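PDB 3OTN: SusD superfamily protein from Parabacteroides distasonis, which probably binds glycans or other nutrients at the outer membrane, as do its relatives in the SusD family. Local coordinates for residues E145-K157 against I465-N479. Residues are numbered along the deposited sequence; the frame is centred on the assembly and turned at random.
Sequences ELGELQVSRAPVK and IPLSERQANPNLTQN
Gln-150 to Arg-153, an extended strip with an inverse gamma turn centred on Gln-150, runs beside the type I turn Asn-473 to Leu-476 that follows helix 467-472, the CA atoms of Ser-152 and Leu-476 lying 5.3 Å apart. No backbone-to-backbone hydrogen bond spans the two loops; side chains do the joining, three of them carboxamides whose NH2 groups reach backbone oxygens. Asn-473 has CG anti to its N (chi1 -176°), which carries ND2 to Val-151 O at 2.9 Å, while its OD1 takes the N of Asn-475 in an Asx turn. Asn-475 ND2 gives a nearly straight bond to Gln-150 O (2.9 Å). In return Gln-150, its chain turned at chi2 (-82°), runs antiparallel to the Asn-473 side chain and places NE2 3.1 Å from Ala-472 O, at the helix C-terminus. A water accepts from the backbone N of Arg-153 and of Thr-477, linking the two segments. The long arm of Arg-153 spans to Asn-479: NH2 meets Asn-479 OD1 at 2.7 Å, NH1 meets Thr-477 OG1 at 3.0 Å, and Ile-465 CD1 sits over one guanidinium face, nearer its margin than its centre. NE binds Asp-135 O, so several bonds fix the group's rotation. A leucine here would probably leave Asn-479 OD1 and Thr-477 OG1 without these donors and the link to Asp-135 broken. Such side-chain-to-backbone clasping between irregular loops here ties the approach to helix 156-172 to the C-terminal tail of the SusD fold.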
loop_
_atom_site.group_PDB
_atom_site.type_symbol
_atom_site.label_atom_id
_atom_site.label_comp_id
_atom_site.label_asym_id
_atom_site.label_seq_id
_atom_site.Cartn_x
_atom_site.Cartn_y
_atom_site.Cartn_z
ATOM N N GLU A 145 31.337 -5.811 -0.887
ATOM C CA GLU A 145 32.008 -4.961 -1.879
ATOM C C GLU A 145 31.752 -3.480 -1.661
ATOM O O GLU A 145 32.221 -2.671 -2.446
ATOM C CB GLU A 145 31.601 -5.373 -3.289
ATOM C CG GLU A 145 32.056 -6.777 -3.623
ATOM C CD GLU A 145 31.647 -7.225 -5.012
ATOM O OE1 GLU A 145 31.324 -6.365 -5.861
ATOM O OE2 GLU A 145 31.652 -8.454 -5.247
ATOM N N LEU A 146 31.011 -3.128 -0.615
ATOM C CA LEU A 146 30.928 -1.731 -0.158
ATOM C C LEU A 146 32.261 -1.326 0.484
ATOM O O LEU A 146 32.905 -2.121 1.201
ATOM C CB LEU A 146 29.795 -1.537 0.871
ATOM C CG LEU A 146 28.371 -1.646 0.346
ATOM C CD1 LEU A 146 27.369 -1.712 1.488
ATOM C CD2 LEU A 146 28.072 -0.480 -0.595
ATOM N N GLY A 147 32.662 -0.089 0.220
ATOM C CA GLY A 147 33.886 0.470 0.784
ATOM C C GLY A 147 33.821 0.765 2.278
ATOM O O GLY A 147 34.804 0.543 2.998
ATOM N N GLU A 148 32.686 1.290 2.735
ATOM C CA GLU A 148 32.488 1.658 4.145
ATOM C C GLU A 148 31.035 1.346 4.510
ATOM O O GLU A 148 30.113 1.811 3.840
ATOM C CB GLU A 148 32.839 3.152 4.383
ATOM C CG GLU A 148 32.529 3.707 5.808
ATOM C CD GLU A 148 33.091 2.849 6.959
ATOM O OE1 GLU A 148 34.330 2.677 7.037
ATOM O OE2 GLU A 148 32.291 2.362 7.798
ATOM N N LEU A 149 30.847 0.536 5.549
ATOM C CA LEU A 149 29.516 0.074 5.937
ATOM C C LEU A 149 28.702 1.119 6.711
ATOM O O LEU A 149 27.468 1.027 6.731
ATOM C CB LEU A 149 29.597 -1.275 6.685
ATOM C CG LEU A 149 30.146 -2.415 5.780
ATOM C CD1 LEU A 149 30.354 -3.729 6.558
ATOM C CD2 LEU A 149 29.283 -2.678 4.534
ATOM N N GLN A 150 29.381 2.122 7.287
ATOM C CA GLN A 150 28.741 3.316 7.856
ATOM C C GLN A 150 28.313 4.259 6.712
ATOM O O GLN A 150 28.811 5.358 6.572
ATOM C CB GLN A 150 29.671 4.025 8.869
ATOM C CG GLN A 150 30.135 3.123 10.038
ATOM C CD GLN A 150 29.122 3.013 11.169
ATOM O OE1 GLN A 150 29.102 3.863 12.039
ATOM N NE2 GLN A 150 28.299 1.959 11.165
ATOM N N VAL A 151 27.336 3.813 5.918
ATOM C CA VAL A 151 26.826 4.585 4.765
ATOM C C VAL A 151 26.114 5.868 5.212
ATOM O O VAL A 151 25.780 6.011 6.381
ATOM C CB VAL A 151 25.849 3.724 3.942
ATOM C CG1 VAL A 151 26.597 2.517 3.337
ATOM C CG2 VAL A 151 24.675 3.202 4.824
ATOM N N SER A 152 25.886 6.777 4.266
ATOM C CA SER A 152 25.146 8.002 4.482
ATOM C C SER A 152 23.877 7.958 3.663
ATOM O O SER A 152 23.774 7.200 2.705
ATOM C CB SER A 152 25.995 9.183 4.043
ATOM O OG SER A 152 27.190 9.181 4.803
ATOM N N ARG A 153 22.916 8.780 4.048
ATOM C CA ARG A 153 21.663 8.890 3.324
ATOM C C ARG A 153 21.928 9.705 2.057
ATOM O O ARG A 153 22.569 10.737 2.120
ATOM C CB ARG A 153 20.598 9.586 4.183
ATOM C CG ARG A 153 20.344 8.895 5.524
ATOM C CD ARG A 153 19.547 9.803 6.444
ATOM N NE ARG A 153 18.239 10.056 5.897
ATOM C CZ ARG A 153 17.438 11.084 6.180
ATOM N NH1 ARG A 153 17.783 12.066 6.996
ATOM N NH2 ARG A 153 16.262 11.145 5.577
ATOM N N ALA A 154 21.397 9.262 0.916
ATOM C CA ALA A 154 21.601 9.948 -0.355
ATOM C C ALA A 154 20.305 10.715 -0.683
ATOM O O ALA A 154 19.208 10.336 -0.201
ATOM C CB ALA A 154 21.933 8.926 -1.451
ATOM N N PRO A 155 20.397 11.750 -1.531
ATOM C CA PRO A 155 19.156 12.489 -1.849
ATOM C C PRO A 155 18.069 11.620 -2.467
ATOM O O PRO A 155 18.381 10.732 -3.254
ATOM C CB PRO A 155 19.621 13.546 -2.849
ATOM C CG PRO A 155 21.065 13.799 -2.489
ATOM C CD PRO A 155 21.602 12.455 -2.035
ATOM N N VAL A 156 16.812 11.888 -2.126
ATOM C CA VAL A 156 15.685 11.215 -2.747
ATOM C C VAL A 156 15.826 11.199 -4.276
ATOM O O VAL A 156 15.717 10.139 -4.903
ATOM C CB VAL A 156 14.303 11.857 -2.336
ATOM C CG1 VAL A 156 13.161 11.330 -3.223
ATOM C CG2 VAL A 156 13.970 11.572 -0.876
ATOM N N LYS A 157 16.116 12.347 -4.881
ATOM C CA LYS A 157 16.230 12.422 -6.349
ATOM C C LYS A 157 17.227 11.419 -6.944
ATOM O O LYS A 157 16.941 10.796 -7.976
ATOM C CB LYS A 157 16.552 13.847 -6.825
ATOM C CG LYS A 157 16.330 14.025 -8.345
ATOM C CD LYS A 157 16.457 15.507 -8.755
ATOM C CE LYS A 157 16.020 15.751 -10.225
ATOM N NZ LYS A 157 16.863 14.991 -11.165
ATOM N N ILE A 465 14.028 8.473 10.926
ATOM C CA ILE A 465 14.957 7.365 10.794
ATOM C C ILE A 465 14.967 6.747 12.192
ATOM O O ILE A 465 15.060 7.474 13.154
ATOM C CB ILE A 465 16.362 7.828 10.409
ATOM C CG1 ILE A 465 16.345 8.741 9.160
ATOM C CG2 ILE A 465 17.276 6.626 10.197
ATOM C CD1 ILE A 465 15.552 8.207 7.953
ATOM N N PRO A 466 14.832 5.412 12.309
ATOM C CA PRO A 466 14.814 4.752 13.630
ATOM C C PRO A 466 16.053 4.977 14.462
ATOM O O PRO A 466 17.169 4.914 13.941
ATOM C CB PRO A 466 14.747 3.262 13.275
ATOM C CG PRO A 466 14.175 3.188 11.981
ATOM C CD PRO A 466 14.578 4.439 11.229
ATOM N N LEU A 467 15.847 5.189 15.755
ATOM C CA LEU A 467 16.914 5.398 16.680
ATOM C C LEU A 467 17.906 4.251 16.616
ATOM O O LEU A 467 19.089 4.509 16.603
ATOM C CB LEU A 467 16.398 5.528 18.117
ATOM C CG LEU A 467 17.470 5.821 19.183
ATOM C CD1 LEU A 467 18.269 7.075 18.840
ATOM C CD2 LEU A 467 16.813 5.940 20.587
ATOM N N SER A 468 17.436 2.996 16.549
ATOM C CA SER A 468 18.363 1.875 16.489
ATOM C C SER A 468 19.367 1.974 15.320
ATOM O O SER A 468 20.563 1.670 15.479
ATOM C CB SER A 468 17.606 0.532 16.398
ATOM O OG SER A 468 16.812 0.495 15.244
ATOM N N GLU A 469 18.869 2.368 14.154
ATOM C CA GLU A 469 19.695 2.531 12.952
ATOM C C GLU A 469 20.712 3.656 13.101
ATOM O O GLU A 469 21.877 3.475 12.748
ATOM C CB GLU A 469 18.816 2.786 11.747
ATOM C CG GLU A 469 17.918 1.598 11.391
ATOM C CD GLU A 469 18.708 0.334 11.001
ATOM O OE1 GLU A 469 19.831 0.430 10.419
ATOM O OE2 GLU A 469 18.193 -0.752 11.266
ATOM N N ARG A 470 20.287 4.768 13.701
ATOM C CA ARG A 470 21.169 5.929 13.920
ATOM C C ARG A 470 22.240 5.644 14.963
ATOM O O ARG A 470 23.367 6.104 14.822
ATOM C CB ARG A 470 20.369 7.174 14.314
ATOM C CG ARG A 470 19.285 7.503 13.311
ATOM C CD ARG A 470 19.349 8.923 12.817
ATOM N NE ARG A 470 19.193 9.902 13.880
ATOM C CZ ARG A 470 20.020 10.917 14.071
ATOM N NH1 ARG A 470 21.034 11.115 13.247
ATOM N NH2 ARG A 470 19.797 11.768 15.054
ATOM N N GLN A 471 21.900 4.878 16.017
ATOM C CA GLN A 471 22.919 4.506 17.031
ATOM C C GLN A 471 23.946 3.490 16.474
ATOM O O GLN A 471 25.133 3.537 16.836
ATOM C CB GLN A 471 22.271 4.038 18.344
ATOM C CG GLN A 471 21.450 5.199 19.008
ATOM C CD GLN A 471 20.911 4.867 20.378
ATOM O OE1 GLN A 471 20.614 3.715 20.685
ATOM N NE2 GLN A 471 20.806 5.879 21.223
ATOM N N ALA A 472 23.489 2.610 15.588
ATOM C CA ALA A 472 24.362 1.657 14.861
ATOM C C ALA A 472 25.284 2.366 13.842
ATOM O O ALA A 472 26.379 1.912 13.577
ATOM C CB ALA A 472 23.510 0.641 14.106
ATOM N N ASN A 473 24.775 3.451 13.264
ATOM C CA ASN A 473 25.415 4.183 12.184
ATOM C C ASN A 473 25.165 5.680 12.372
ATOM O O ASN A 473 24.204 6.225 11.817
ATOM C CB ASN A 473 24.873 3.713 10.828
ATOM C CG ASN A 473 25.571 4.381 9.665
ATOM O OD1 ASN A 473 26.516 5.133 9.872
ATOM N ND2 ASN A 473 25.097 4.126 8.434
ATOM N N PRO A 474 26.036 6.354 13.136
ATOM C CA PRO A 474 25.885 7.788 13.273
ATOM C C PRO A 474 26.148 8.594 11.999
ATOM O O PRO A 474 25.986 9.802 12.067
ATOM C CB PRO A 474 26.919 8.169 14.352
ATOM C CG PRO A 474 27.795 7.032 14.488
ATOM C CD PRO A 474 27.076 5.825 14.029
ATOM N N ASN A 475 26.577 7.973 10.888
ATOM C CA ASN A 475 26.585 8.677 9.586
ATOM C C ASN A 475 25.196 8.901 8.975
ATOM O O ASN A 475 25.090 9.597 7.981
ATOM C CB ASN A 475 27.524 8.014 8.545
ATOM C CG ASN A 475 28.996 8.326 8.798
ATOM O OD1 ASN A 475 29.317 9.317 9.430
ATOM N ND2 ASN A 475 29.884 7.473 8.316
ATOM N N LEU A 476 24.151 8.290 9.536
ATOM C CA LEU A 476 22.773 8.606 9.147
ATOM C C LEU A 476 22.293 9.880 9.829
ATOM O O LEU A 476 22.187 9.956 11.053
ATOM C CB LEU A 476 21.811 7.465 9.482
ATOM C CG LEU A 476 22.088 6.067 8.934
ATOM C CD1 LEU A 476 21.070 5.067 9.501
ATOM C CD2 LEU A 476 22.064 6.049 7.367
ATOM N N THR A 477 21.982 10.891 9.040
ATOM C CA THR A 477 21.283 12.080 9.559
ATOM C C THR A 477 19.818 11.729 9.913
ATOM O O THR A 477 19.344 10.609 9.642
ATOM C CB THR A 477 21.304 13.234 8.538
ATOM O OG1 THR A 477 20.637 12.813 7.335
ATOM C CG2 THR A 477 22.758 13.647 8.216
ATOM N N GLN A 478 19.115 12.696 10.506
ATOM C CA GLN A 478 17.716 12.569 10.863
ATOM C C GLN A 478 16.852 13.555 10.085
ATOM O O GLN A 478 17.297 14.606 9.650
ATOM C CB GLN A 478 17.549 12.712 12.373
ATOM C CG GLN A 478 16.148 12.568 12.940
ATOM C CD GLN A 478 15.520 11.211 12.685
ATOM O OE1 GLN A 478 14.869 11.016 11.662
ATOM N NE2 GLN A 478 15.695 10.274 13.615
ATOM N N ASN A 479 15.610 13.162 9.866
ATOM C CA ASN A 479 14.631 14.044 9.285
ATOM C C ASN A 479 14.312 15.182 10.239
ATOM O O ASN A 479 14.302 15.014 11.473
ATOM C CB ASN A 479 13.393 13.266 8.801
ATOM C CG ASN A 479 13.702 12.431 7.573
ATOM O OD1 ASN A 479 14.492 12.857 6.709
ATOM N ND2 ASN A 479 13.100 11.243 7.476
HETATM O O HOH W 1 27.237 11.411 6.559
HETATM O O HOH W 2 23.309 10.475 6.449
#